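Local coordinates for kelch repeat and BTB domain-containing protein A55 (Vaccinia virus WR, PDB 6I2M) that probably acts as a substrate-specific adapter of CUL3-containing E3 ubiquitin ligases, directing host target proteins to ubiquitination and proteasomal degradation, at residues D22-I25 with E30-N33; S47-N52 with Y60-S65; Y113-L118 with E139-N144; Y93-A98 with S105-C110. All blocks are in the same frame, centred on the assembly; numbering follows the deposited sequence.

How the interactions relate
The chain carries the BTB domain and BACK region, without the kelch repeats thought to recruit substrates. Followed from the N terminus, the four contacts open and close in series: none nests in another and none crosses. Interaction 1 closes the short hairpin 22-25/30-33, and interaction 2 then ties the end of helix 44-49 to strand 61-63. These two meet directly, since Ser-24 pairs with the backbone of Tyr-60 and Arg-31 forms a salt bridge with Glu-61. Interaction 4 follows, folding helix 91-101 against helix 104-116. Interaction 3 comes last and uses that second helix again, joining its end to helix 136-147; Ile-114 and Leu-95 link it to interaction 4.

Interaction 1: D22-I25 with E30-N33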
loop_
_atom_site.group_PDB
_atom_site.type_symbol
_atom_site.label_atom_id
_atom_site.label_comp_id
_atom_site.label_asym_id
_atom_site.label_seq_id
_atom_site.Cartn_x
_atom_site.Cartn_y
_atom_site.Cartn_z
ATOM N N ASP A 22 -0.130 -16.794 -5.302
ATOM C CA ASP A 22 -1.122 -17.567 -6.047
ATOM C C ASP A 22 -1.024 -17.387 -7.576
ATOM O O ASP A 22 -1.915 -17.834 -8.304
ATOM C CB ASP A 22 -2.542 -17.270 -5.518
ATOM C CG ASP A 22 -3.025 -15.833 -5.647
ATOM O OD1 ASP A 22 -2.186 -14.907 -5.561
ATOM O OD2 ASP A 22 -4.247 -15.634 -5.809
ATOM N N ILE A 23 0.080 -16.777 -8.064
ATOM C CA ILE A 23 0.322 -16.559 -9.494
ATOM C C ILE A 23 1.829 -16.552 -9.824
ATOM O O ILE A 23 2.649 -16.127 -9.006
ATOM C CB ILE A 23 -0.438 -15.303 -10.041
ATOM C CG1 ILE A 23 -0.513 -15.283 -11.586
ATOM C CG2 ILE A 23 0.101 -13.981 -9.490
ATOM C CD1 ILE A 23 -1.482 -16.273 -12.185
ATOM N N SER A 24 2.173 -17.049 -11.027
ATOM C CA SER A 24 3.539 -17.123 -11.544
ATOM C C SER A 24 3.596 -16.609 -12.987
ATOM O O SER A 24 2.762 -16.990 -13.815
ATOM C CB SER A 24 4.064 -18.556 -11.473
ATOM O OG SER A 24 4.007 -19.087 -10.159
ATOM N N ILE A 25 4.571 -15.732 -13.278
ATOM C CA ILE A 25 4.775 -15.158 -14.611
ATOM C C ILE A 25 5.987 -15.829 -15.266
ATOM O O ILE A 25 7.080 -15.825 -14.696
ATOM C CB ILE A 25 4.854 -13.602 -14.576
ATOM C CG1 ILE A 25 3.529 -13.003 -14.052
ATOM C CG2 ILE A 25 5.202 -13.022 -15.959
ATOM C CD1 ILE A 25 3.663 -11.717 -13.259
ATOM N N GLU A 30 12.527 -18.016 -17.354
ATOM C CA GLU A 30 12.509 -17.307 -16.072
ATOM C C GLU A 30 11.113 -17.303 -15.440
ATOM O O GLU A 30 10.111 -17.244 -16.157
ATOM C CB GLU A 30 13.024 -15.869 -16.245
ATOM C CG GLU A 30 14.493 -15.759 -16.629
ATOM C CD GLU A 30 15.512 -15.723 -15.502
ATOM O OE1 GLU A 30 15.164 -16.082 -14.354
ATOM O OE2 GLU A 30 16.670 -15.335 -15.776
ATOM N N ARG A 31 11.055 -17.354 -14.094
ATOM C CA ARG A 31 9.806 -17.373 -13.325
ATOM C C ARG A 31 9.781 -16.320 -12.212
ATOM O O ARG A 31 10.750 -16.195 -11.460
ATOM C CB ARG A 31 9.549 -18.771 -12.735
ATOM C CG ARG A 31 9.017 -19.784 -13.738
ATOM C CD ARG A 31 8.889 -21.158 -13.114
ATOM N NE ARG A 31 8.168 -22.088 -13.984
ATOM C CZ ARG A 31 6.880 -22.392 -13.856
ATOM N NH1 ARG A 31 6.153 -21.845 -12.888
ATOM N NH2 ARG A 31 6.310 -23.250 -14.691
ATOM N N ILE A 32 8.665 -15.566 -12.116
ATOM C CA ILE A 32 8.443 -14.534 -11.093
ATOM C C ILE A 32 7.141 -14.857 -10.350
ATOM O O ILE A 32 6.076 -14.894 -10.968
ATOM C CB ILE A 32 8.431 -13.078 -11.662
ATOM C CG1 ILE A 32 9.620 -12.801 -12.612
ATOM C CG2 ILE A 32 8.375 -12.043 -10.522
ATOM C CD1 ILE A 32 9.318 -11.797 -13.733
ATOM N N ASN A 33 7.235 -15.091 -9.029
ATOM C CA ASN A 33 6.089 -15.402 -8.176
ATOM C C ASN A 33 5.544 -14.138 -7.511
ATOM O O ASN A 33 6.307 -13.375 -6.913
ATOM C CB ASN A 33 6.447 -16.465 -7.135
ATOM C CG ASN A 33 6.648 -17.842 -7.717
ATOM O OD1 ASN A 33 5.690 -18.560 -8.025
ATOM N ND2 ASN A 33 7.899 -18.245 -7.871
#
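Ile-25 and Ile-32 hold the two strands together through a reciprocal pair of backbone bonds, Ile-25 N to Ile-32 O at 2.9 Å and Ile-32 N to Ile-25 O at 3.0 Å. The first of these is nearly straight, with 169° at the hydrogen. Two CA-H...O contacts flank the pair, one from Ser-24 CA to Ile-32 O (3.4 Å) and the other from Arg-31 CA to Ile-25 O. Both isoleucines project from the same face of the sheet, where Ile-76 of helix 69-79 packs on them and Leu-39 of helix 36-42 on Ile-25. A beta-branched, wholly apolar side chain suits such a place, being at ease in an extended backbone and leaving no polar group to satisfy in the core.

The motif is an antiparallel beta hairpin of the BTB domain, strands 23-27 and 30-34. A classic beta bulge interrupts its pairing where Asp-22 and Ile-23 both face Ala-34.

The other face is polar and looser. Ser-24 and Asn-33 form a non-hydrogen-bonded pair, and their side chains supply the bond that the backbone does not make there: Ser-24 OG donates to Asn-33 OD1 at 2.8 Å, approaching from above the amide carbonyl plane, 39° out of it. Ser-24 is buried and touches Tyr-60, whereas Asn-33 is exposed. Arg-31, also exposed, runs extended from CG to NE across the middle strand; its NH1 passes 4.1 Å from Ser-24 CB, and its NH2 continues to a salt bridge with Glu-61 on the far strand.

Interaction 2: S47-N52 with Y60-S65; sequences SILFSN and YEVNLS
Leu-49 and Val-62 meet tip to tip, with Leu-49 CD2 lying 3.8 Å from Val-62 CG2 and 4.2 Å from Val-62 CG1, so that one leucine methyl rests against both arms of the valine. The leucine CG stands anti to its backbone N (chi1 -177°), which carries the branched end off the helix toward the strand. Phe-50 adds a looser touch, its CZ coming within 4.3 Å of Val-62 CG2 at an oblique angle to the ring.

Behind these groups, the chain leaves helix 44-49 at Phe-50. Ser-51 OG turns back to donate to Ile-48 O at 2.7 Å, and Ser-57 OG bonds to Leu-49 O, so small hydroxyl side chains serve carbonyls at the helix end. On the strand side, Val-62 is fixed by backbone bonds to Ser-24 and Val-26 in the BTB sheet, where a beta-branched residue fits the strand; Ile-23 packs on both Val-62 and Phe-50.

Farther out, Arg-19 of the second subunit bonds to Ser-47 O, and aromatic packing from a chain of another protein reaches Ile-48 and Leu-49, consistent with the CUL3-binding role of this domain.

Between the two segments the contact is purely apolar and small, burying 84 Å² in all. It therefore relies on exclusion of water and on shape, while direction comes from the backbone bonds of Val-62 and the serine hydroxyl bonds at the helix end.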
loop_
_atom_site.group_PDB
_atom_site.type_symbol
_atom_site.label_atom_id
_atom_site.label_comp_id
_atom_site.label_asym_id
_atom_site.label_seq_id
_atom_site.Cartn_x
_atom_site.Cartn_y
_atom_site.Cartn_z
ATOM N N SER A 47 -6.051 -7.185 -13.982
ATOM C CA SER A 47 -7.396 -6.916 -13.458
ATOM C C SER A 47 -8.463 -7.497 -14.390
ATOM O O SER A 47 -9.421 -8.114 -13.922
ATOM C CB SER A 47 -7.608 -5.416 -13.273
ATOM O OG SER A 47 -8.841 -5.144 -12.627
ATOM N N ILE A 48 -8.276 -7.326 -15.710
ATOM C CA ILE A 48 -9.182 -7.857 -16.727
ATOM C C ILE A 48 -8.919 -9.362 -16.916
ATOM O O ILE A 48 -9.854 -10.111 -17.207
ATOM C CB ILE A 48 -9.112 -7.017 -18.035
ATOM C CG1 ILE A 48 -9.712 -5.613 -17.798
ATOM C CG2 ILE A 48 -9.822 -7.712 -19.200
ATOM C CD1 ILE A 48 -9.128 -4.524 -18.625
ATOM N N LEU A 49 -7.657 -9.803 -16.706
ATOM C CA LEU A 49 -7.261 -11.209 -16.808
ATOM C C LEU A 49 -7.935 -12.041 -15.711
ATOM O O LEU A 49 -8.592 -13.023 -16.036
ATOM C CB LEU A 49 -5.721 -11.365 -16.776
ATOM C CG LEU A 49 -5.133 -12.781 -16.940
ATOM C CD1 LEU A 49 -5.356 -13.325 -18.341
ATOM C CD2 LEU A 49 -3.651 -12.784 -16.637
ATOM N N PHE A 50 -7.813 -11.621 -14.432
ATOM C CA PHE A 50 -8.413 -12.310 -13.284
ATOM C C PHE A 50 -9.774 -11.690 -12.912
ATOM O O PHE A 50 -9.982 -11.280 -11.767
ATOM C CB PHE A 50 -7.448 -12.331 -12.073
ATOM C CG PHE A 50 -5.990 -12.621 -12.359
ATOM C CD1 PHE A 50 -5.605 -13.815 -12.958
ATOM C CD2 PHE A 50 -4.998 -11.727 -11.971
ATOM C CE1 PHE A 50 -4.257 -14.084 -13.213
ATOM C CE2 PHE A 50 -3.651 -11.998 -12.225
ATOM C CZ PHE A 50 -3.290 -13.173 -12.845
ATOM N N SER A 51 -10.698 -11.635 -13.891
ATOM C CA SER A 51 -12.036 -11.058 -13.730
ATOM C C SER A 51 -13.163 -12.105 -13.691
ATOM O O SER A 51 -14.330 -11.733 -13.522
ATOM C CB SER A 51 -12.300 -10.027 -14.825
ATOM O OG SER A 51 -12.278 -10.626 -16.110
ATOM N N ASN A 52 -12.809 -13.407 -13.835
ATOM C CA ASN A 52 -13.709 -14.576 -13.850
ATOM C C ASN A 52 -14.711 -14.537 -15.025
ATOM O O ASN A 52 -15.818 -15.072 -14.916
ATOM C CB ASN A 52 -14.413 -14.786 -12.489
ATOM C CG ASN A 52 -13.483 -14.872 -11.300
ATOM O OD1 ASN A 52 -12.494 -15.618 -11.291
ATOM N ND2 ASN A 52 -13.792 -14.115 -10.258
ATOM N N TYR A 60 -2.846 -20.508 -12.593
ATOM C CA TYR A 60 -1.703 -20.252 -11.714
ATOM C C TYR A 60 -0.484 -19.735 -12.503
ATOM O O TYR A 60 0.398 -19.108 -11.914
ATOM C CB TYR A 60 -1.341 -21.540 -10.947
ATOM C CG TYR A 60 -0.617 -21.319 -9.634
ATOM C CD1 TYR A 60 0.774 -21.307 -9.575
ATOM C CD2 TYR A 60 -1.323 -21.187 -8.441
ATOM C CE1 TYR A 60 1.447 -21.124 -8.366
ATOM C CE2 TYR A 60 -0.661 -21.013 -7.224
ATOM C CZ TYR A 60 0.725 -20.977 -7.193
ATOM O OH TYR A 60 1.384 -20.800 -5.999
ATOM N N GLU A 61 -0.447 -19.983 -13.830
ATOM C CA GLU A 61 0.664 -19.602 -14.705
ATOM C C GLU A 61 0.248 -18.670 -15.853
ATOM O O GLU A 61 -0.721 -18.958 -16.558
ATOM C CB GLU A 61 1.332 -20.872 -15.258
ATOM C CG GLU A 61 2.731 -20.662 -15.803
ATOM C CD GLU A 61 3.341 -21.894 -16.441
ATOM O OE1 GLU A 61 3.714 -22.830 -15.699
ATOM O OE2 GLU A 61 3.450 -21.921 -17.689
ATOM N N VAL A 62 1.005 -17.568 -16.049
ATOM C CA VAL A 62 0.793 -16.572 -17.114
ATOM C C VAL A 62 2.071 -16.497 -17.969
ATOM O O VAL A 62 3.147 -16.226 -17.433
ATOM C CB VAL A 62 0.371 -15.171 -16.570
ATOM C CG1 VAL A 62 0.157 -14.171 -17.707
ATOM C CG2 VAL A 62 -0.881 -15.260 -15.708
ATOM N N ASN A 63 1.945 -16.736 -19.289
ATOM C CA ASN A 63 3.077 -16.710 -20.219
ATOM C C ASN A 63 3.192 -15.375 -20.964
ATOM O O ASN A 63 2.342 -15.050 -21.798
ATOM C CB ASN A 63 3.019 -17.902 -21.188
ATOM C CG ASN A 63 4.266 -18.126 -22.019
ATOM O OD1 ASN A 63 5.389 -17.764 -21.641
ATOM N ND2 ASN A 63 4.096 -18.751 -23.175
ATOM N N LEU A 64 4.245 -14.603 -20.646
ATOM C CA LEU A 64 4.530 -13.302 -21.260
ATOM C C LEU A 64 5.957 -13.284 -21.845
ATOM O O LEU A 64 6.730 -12.356 -21.590
ATOM C CB LEU A 64 4.320 -12.156 -20.244
ATOM C CG LEU A 64 2.887 -11.898 -19.753
ATOM C CD1 LEU A 64 2.895 -11.136 -18.440
ATOM C CD2 LEU A 64 2.062 -11.143 -20.791
ATOM N N SER A 65 6.288 -14.316 -22.646
ATOM C CA SER A 65 7.595 -14.504 -23.287
ATOM C C SER A 65 7.935 -13.466 -24.366
ATOM O O SER A 65 9.115 -13.285 -24.674
ATOM C CB SER A 65 7.714 -15.916 -23.851
ATOM O OG SER A 65 7.697 -16.881 -22.812
#

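Interaction 3: Y113-L118 with E139-N144; sequences YILKNL and ESASFN
Leu-118 reaches from the loop after helix 104-116 to Ala-141 and Ser-142 on helix 136-147. Its CB points toward that helix without touching it, and CG, lying on the carbonyl side (chi1 -160°), carries the fork onward. At the tip the two methyls divide the work. CD1 lies 3.8 Å from Ser-142 OG, while CD2 settles over the backbone of Ala-141, 3.5 Å from its O and 4.0 Å from its CB. Leucine suits this place because its two branches can cover adjoining residues of a helix at once.

The polar atoms it covers are already engaged: Ala-141 O accepts from Thr-145 OG1, and Ser-142 OG bonds to Ile-138 O. Leu-115 joins in from the last turn of helix 104-116, its CD2 resting 3.7 Å from Ala-141 CB. With only a methyl at Ala-141, both leucines can come close to the helix.

The turn that launches Leu-118 is held by Asn-117, the first residue to leave helical geometry. Its ND2 donates to Tyr-113 O at 2.9 Å, in addition to the backbone bond from Asn-117 N, and also sits 3.4 Å above the plane of the Tyr-113 ring, over its centre.

Helix 120-132 connects the partners in sequence, and its Phe-126 packs on both Ile-114 and Ser-142. Ile-114 also touches Val-91 and Leu-95 of helix 91-101, so the contact lies where the helices of the BTB domain pass into the BACK region.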
loop_
_atom_site.group_PDB
_atom_site.type_symbol
_atom_site.label_atom_id
_atom_site.label_comp_id
_atom_site.label_asym_id
_atom_site.label_seq_id
_atom_site.Cartn_x
_atom_site.Cartn_y
_atom_site.Cartn_z
ATOM N N TYR A 113 10.462 10.970 -17.298
ATOM C CA TYR A 113 11.919 10.789 -17.314
ATOM C C TYR A 113 12.474 11.023 -18.725
ATOM O O TYR A 113 13.535 11.635 -18.864
ATOM C CB TYR A 113 12.297 9.383 -16.807
ATOM C CG TYR A 113 13.785 9.159 -16.630
ATOM C CD1 TYR A 113 14.562 8.644 -17.666
ATOM C CD2 TYR A 113 14.412 9.427 -15.416
ATOM C CE1 TYR A 113 15.929 8.424 -17.506
ATOM C CE2 TYR A 113 15.780 9.209 -15.245
ATOM C CZ TYR A 113 16.534 8.709 -16.294
ATOM O OH TYR A 113 17.883 8.494 -16.132
ATOM N N ILE A 114 11.762 10.522 -19.759
ATOM C CA ILE A 114 12.129 10.655 -21.173
ATOM C C ILE A 114 12.050 12.128 -21.612
ATOM O O ILE A 114 12.996 12.621 -22.225
ATOM C CB ILE A 114 11.311 9.673 -22.076
ATOM C CG1 ILE A 114 11.746 8.206 -21.820
ATOM C CG2 ILE A 114 11.425 10.021 -23.575
ATOM C CD1 ILE A 114 10.710 7.119 -22.170
ATOM N N LEU A 115 10.951 12.829 -21.256
ATOM C CA LEU A 115 10.731 14.247 -21.576
ATOM C C LEU A 115 11.737 15.176 -20.875
ATOM O O LEU A 115 12.154 16.175 -21.464
ATOM C CB LEU A 115 9.290 14.672 -21.235
ATOM C CG LEU A 115 8.170 14.116 -22.122
ATOM C CD1 LEU A 115 6.859 14.050 -21.361
ATOM C CD2 LEU A 115 7.996 14.943 -23.382
ATOM N N LYS A 116 12.118 14.840 -19.623
ATOM C CA LYS A 116 13.072 15.594 -18.801
ATOM C C LYS A 116 14.503 15.439 -19.335
ATOM O O LYS A 116 15.211 16.437 -19.477
ATOM C CB LYS A 116 12.983 15.135 -17.329
ATOM C CG LYS A 116 13.942 15.820 -16.359
ATOM C CD LYS A 116 14.019 15.057 -15.044
ATOM C CE LYS A 116 15.124 15.561 -14.147
ATOM N NZ LYS A 116 15.232 14.753 -12.905
ATOM N N ASN A 117 14.921 14.189 -19.618
ATOM C CA ASN A 117 16.263 13.859 -20.106
ATOM C C ASN A 117 16.362 13.786 -21.644
ATOM O O ASN A 117 17.262 13.124 -22.169
ATOM C CB ASN A 117 16.769 12.569 -19.441
ATOM C CG ASN A 117 16.905 12.665 -17.942
ATOM O OD1 ASN A 117 17.894 13.183 -17.414
ATOM N ND2 ASN A 117 15.913 12.165 -17.223
ATOM N N LEU A 118 15.459 14.486 -22.365
ATOM C CA LEU A 118 15.456 14.503 -23.829
ATOM C C LEU A 118 16.560 15.421 -24.377
ATOM O O LEU A 118 16.322 16.595 -24.677
ATOM C CB LEU A 118 14.057 14.858 -24.387
ATOM C CG LEU A 118 13.753 14.467 -25.843
ATOM C CD1 LEU A 118 13.748 12.949 -26.037
ATOM C CD2 LEU A 118 12.411 15.016 -26.274
ATOM N N GLU A 139 6.651 11.342 -29.695
ATOM C CA GLU A 139 6.894 11.504 -31.138
ATOM C C GLU A 139 6.987 12.971 -31.555
ATOM O O GLU A 139 7.836 13.310 -32.377
ATOM C CB GLU A 139 5.821 10.779 -31.965
ATOM C CG GLU A 139 6.369 10.093 -33.206
ATOM C CD GLU A 139 6.224 10.828 -34.527
ATOM O OE1 GLU A 139 5.924 12.045 -34.519
ATOM O OE2 GLU A 139 6.419 10.180 -35.580
ATOM N N SER A 140 6.132 13.836 -30.976
ATOM C CA SER A 140 6.113 15.275 -31.245
ATOM C C SER A 140 7.270 15.986 -30.533
ATOM O O SER A 140 7.883 16.876 -31.123
ATOM C CB SER A 140 4.779 15.884 -30.824
ATOM O OG SER A 140 3.698 15.327 -31.554
ATOM N N ALA A 141 7.565 15.588 -29.275
ATOM C CA ALA A 141 8.629 16.158 -28.441
ATOM C C ALA A 141 10.033 15.852 -28.969
ATOM O O ALA A 141 10.889 16.739 -28.961
ATOM C CB ALA A 141 8.486 15.676 -27.008
ATOM N N SER A 142 10.267 14.602 -29.425
ATOM C CA SER A 142 11.543 14.157 -29.990
ATOM C C SER A 142 11.777 14.821 -31.342
ATOM O O SER A 142 12.920 15.120 -31.680
ATOM C CB SER A 142 11.569 12.639 -30.141
ATOM O OG SER A 142 11.409 11.992 -28.890
ATOM N N PHE A 143 10.686 15.067 -32.102
ATOM C CA PHE A 143 10.695 15.735 -33.404
ATOM C C PHE A 143 11.139 17.191 -33.232
ATOM O O PHE A 143 11.965 17.667 -34.012
ATOM C CB PHE A 143 9.298 15.662 -34.047
ATOM C CG PHE A 143 9.179 16.211 -35.448
ATOM C CD1 PHE A 143 9.502 15.429 -36.550
ATOM C CD2 PHE A 143 8.691 17.493 -35.670
ATOM C CE1 PHE A 143 9.372 15.930 -37.847
ATOM C CE2 PHE A 143 8.563 17.996 -36.968
ATOM C CZ PHE A 143 8.905 17.211 -38.048
ATOM N N ASN A 144 10.611 17.882 -32.196
ATOM C CA ASN A 144 10.949 19.271 -31.871
ATOM C C ASN A 144 12.407 19.401 -31.421
ATOM O O ASN A 144 13.069 20.377 -31.780
ATOM C CB ASN A 144 10.003 19.834 -30.801
ATOM C CG ASN A 144 8.560 19.977 -31.230
ATOM O OD1 ASN A 144 8.244 20.375 -32.359
ATOM N ND2 ASN A 144 7.647 19.667 -30.322
#

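Interaction 4: Y93-A98 with S105-C110; sequences YILSTA and SAITEC
A first torsion of -179° sends the Leu-95 side chain out so that CD1 crosses to helix 104-116, where it meets both Ile-107 and Cys-110. Cys-110 answers with SG beside its own backbone N (chi1 -74°), which lays the sulfur against Ile-94.

Leu-95 CD1 is 3.8 Å from Ile-107 CG1 and equally far from Cys-110 CB, so a single methyl bridges residues one helical turn apart. Cys-110 SG comes 3.7 Å from Ile-94 CG2. At the other end Ala-98 CB faces Ala-106 CB at 4.2 Å. Small residues suit this line: alanine and cysteine fill the line between the segment axes, 9.0 Å apart, while leucine and the isoleucines supply the bulk beside them. The two helices form an antiparallel helical hairpin within the BTB domain, with 149° between their directions.

Polar groups are served on other sides of the helices. Thr-97 OG1 donates to Tyr-93 O at 3.0 Å and is also bonded to Ser-71 OG of helix 69-79, while Ala-106 packs on Leu-75 and Tyr-78 of that same helix. Glu-109 takes a hydrogen bond from Met-1 N of the second subunit, which brings the edge of this hairpin to the dimer partner.

No hydrogen bond crosses between the two segments, and toward Ile-94 the cysteine sulfur packs as an apolar surface. Largely buried hydrocarbon and sulfur surfaces thus hold the helices together, with side-chain shape setting their spacing.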
loop_
_atom_site.group_PDB
_atom_site.type_symbol
_atom_site.label_atom_id
_atom_site.label_comp_id
_atom_site.label_asym_id
_atom_site.label_seq_id
_atom_site.Cartn_x
_atom_site.Cartn_y
_atom_site.Cartn_z
ATOM N N TYR A 93 12.634 0.265 -23.013
ATOM C CA TYR A 93 11.988 -1.044 -22.910
ATOM C C TYR A 93 10.964 -1.136 -21.772
ATOM O O TYR A 93 10.004 -1.897 -21.900
ATOM C CB TYR A 93 13.035 -2.169 -22.820
ATOM C CG TYR A 93 14.066 -2.125 -23.931
ATOM C CD1 TYR A 93 13.777 -2.624 -25.198
ATOM C CD2 TYR A 93 15.324 -1.571 -23.718
ATOM C CE1 TYR A 93 14.716 -2.573 -26.227
ATOM C CE2 TYR A 93 16.272 -1.514 -24.739
ATOM C CZ TYR A 93 15.964 -2.017 -25.993
ATOM O OH TYR A 93 16.896 -1.967 -27.002
ATOM N N ILE A 94 11.154 -0.363 -20.676
ATOM C CA ILE A 94 10.232 -0.348 -19.527
ATOM C C ILE A 94 8.895 0.314 -19.920
ATOM O O ILE A 94 7.839 -0.179 -19.520
ATOM C CB ILE A 94 10.875 0.247 -18.231
ATOM C CG1 ILE A 94 12.120 -0.573 -17.810
ATOM C CG2 ILE A 94 9.861 0.308 -17.066
ATOM C CD1 ILE A 94 13.088 0.128 -16.851
ATOM N N LEU A 95 8.943 1.384 -20.742
ATOM C CA LEU A 95 7.755 2.093 -21.227
ATOM C C LEU A 95 6.887 1.211 -22.141
ATOM O O LEU A 95 5.663 1.228 -21.998
ATOM C CB LEU A 95 8.146 3.416 -21.923
ATOM C CG LEU A 95 7.008 4.293 -22.478
ATOM C CD1 LEU A 95 6.230 4.979 -21.367
ATOM C CD2 LEU A 95 7.543 5.330 -23.431
ATOM N N SER A 96 7.517 0.437 -23.053
ATOM C CA SER A 96 6.848 -0.475 -23.994
ATOM C C SER A 96 6.036 -1.554 -23.277
ATOM O O SER A 96 4.894 -1.825 -23.662
ATOM C CB SER A 96 7.866 -1.138 -24.917
ATOM O OG SER A 96 8.475 -0.201 -25.787
ATOM N N THR A 97 6.633 -2.165 -22.236
ATOM C CA THR A 97 6.020 -3.215 -21.424
ATOM C C THR A 97 4.912 -2.627 -20.539
ATOM O O THR A 97 3.861 -3.256 -20.384
ATOM C CB THR A 97 7.091 -3.973 -20.627
ATOM O OG1 THR A 97 8.225 -4.233 -21.460
ATOM C CG2 THR A 97 6.571 -5.273 -20.049
ATOM N N ALA A 98 5.143 -1.416 -19.979
ATOM C CA ALA A 98 4.175 -0.700 -19.142
ATOM C C ALA A 98 2.954 -0.279 -19.956
ATOM O O ALA A 98 1.855 -0.222 -19.408
ATOM C CB ALA A 98 4.821 0.518 -18.501
ATOM N N SER A 105 0.748 4.185 -13.223
ATOM C CA SER A 105 1.782 4.638 -12.292
ATOM C C SER A 105 3.185 4.593 -12.905
ATOM O O SER A 105 4.012 5.455 -12.602
ATOM C CB SER A 105 1.741 3.794 -11.024
ATOM O OG SER A 105 0.504 3.944 -10.346
ATOM N N ALA A 106 3.445 3.591 -13.762
ATOM C CA ALA A 106 4.732 3.390 -14.425
ATOM C C ALA A 106 4.839 4.082 -15.782
ATOM O O ALA A 106 5.938 4.502 -16.149
ATOM C CB ALA A 106 5.016 1.909 -14.566
ATOM N N ILE A 107 3.715 4.197 -16.529
ATOM C CA ILE A 107 3.690 4.849 -17.843
ATOM C C ILE A 107 3.983 6.357 -17.706
ATOM O O ILE A 107 4.650 6.921 -18.572
ATOM C CB ILE A 107 2.400 4.529 -18.664
ATOM C CG1 ILE A 107 2.622 4.749 -20.181
ATOM C CG2 ILE A 107 1.152 5.273 -18.144
ATOM C CD1 ILE A 107 1.641 4.016 -21.119
ATOM N N THR A 108 3.528 6.985 -16.599
ATOM C CA THR A 108 3.752 8.407 -16.320
ATOM C C THR A 108 5.197 8.667 -15.885
ATOM O O THR A 108 5.824 9.582 -16.419
ATOM C CB THR A 108 2.710 8.972 -15.337
ATOM O OG1 THR A 108 2.656 8.152 -14.170
ATOM C CG2 THR A 108 1.323 9.105 -15.960
ATOM N N GLU A 109 5.732 7.847 -14.948
ATOM C CA GLU A 109 7.104 7.954 -14.433
ATOM C C GLU A 109 8.162 7.786 -15.539
ATOM O O GLU A 109 9.191 8.463 -15.501
ATOM C CB GLU A 109 7.340 6.958 -13.281
ATOM C CG GLU A 109 8.505 7.329 -12.377
ATOM C CD GLU A 109 8.641 6.493 -11.119
ATOM O OE1 GLU A 109 9.595 5.687 -11.040
ATOM O OE2 GLU A 109 7.799 6.653 -10.205
ATOM N N CYS A 110 7.893 6.904 -16.524
ATOM C CA CYS A 110 8.782 6.657 -17.661
ATOM C C CYS A 110 8.735 7.806 -18.663
ATOM O O CYS A 110 9.793 8.258 -19.101
ATOM C CB CYS A 110 8.474 5.318 -18.325
ATOM S SG CYS A 110 9.019 3.879 -17.374
#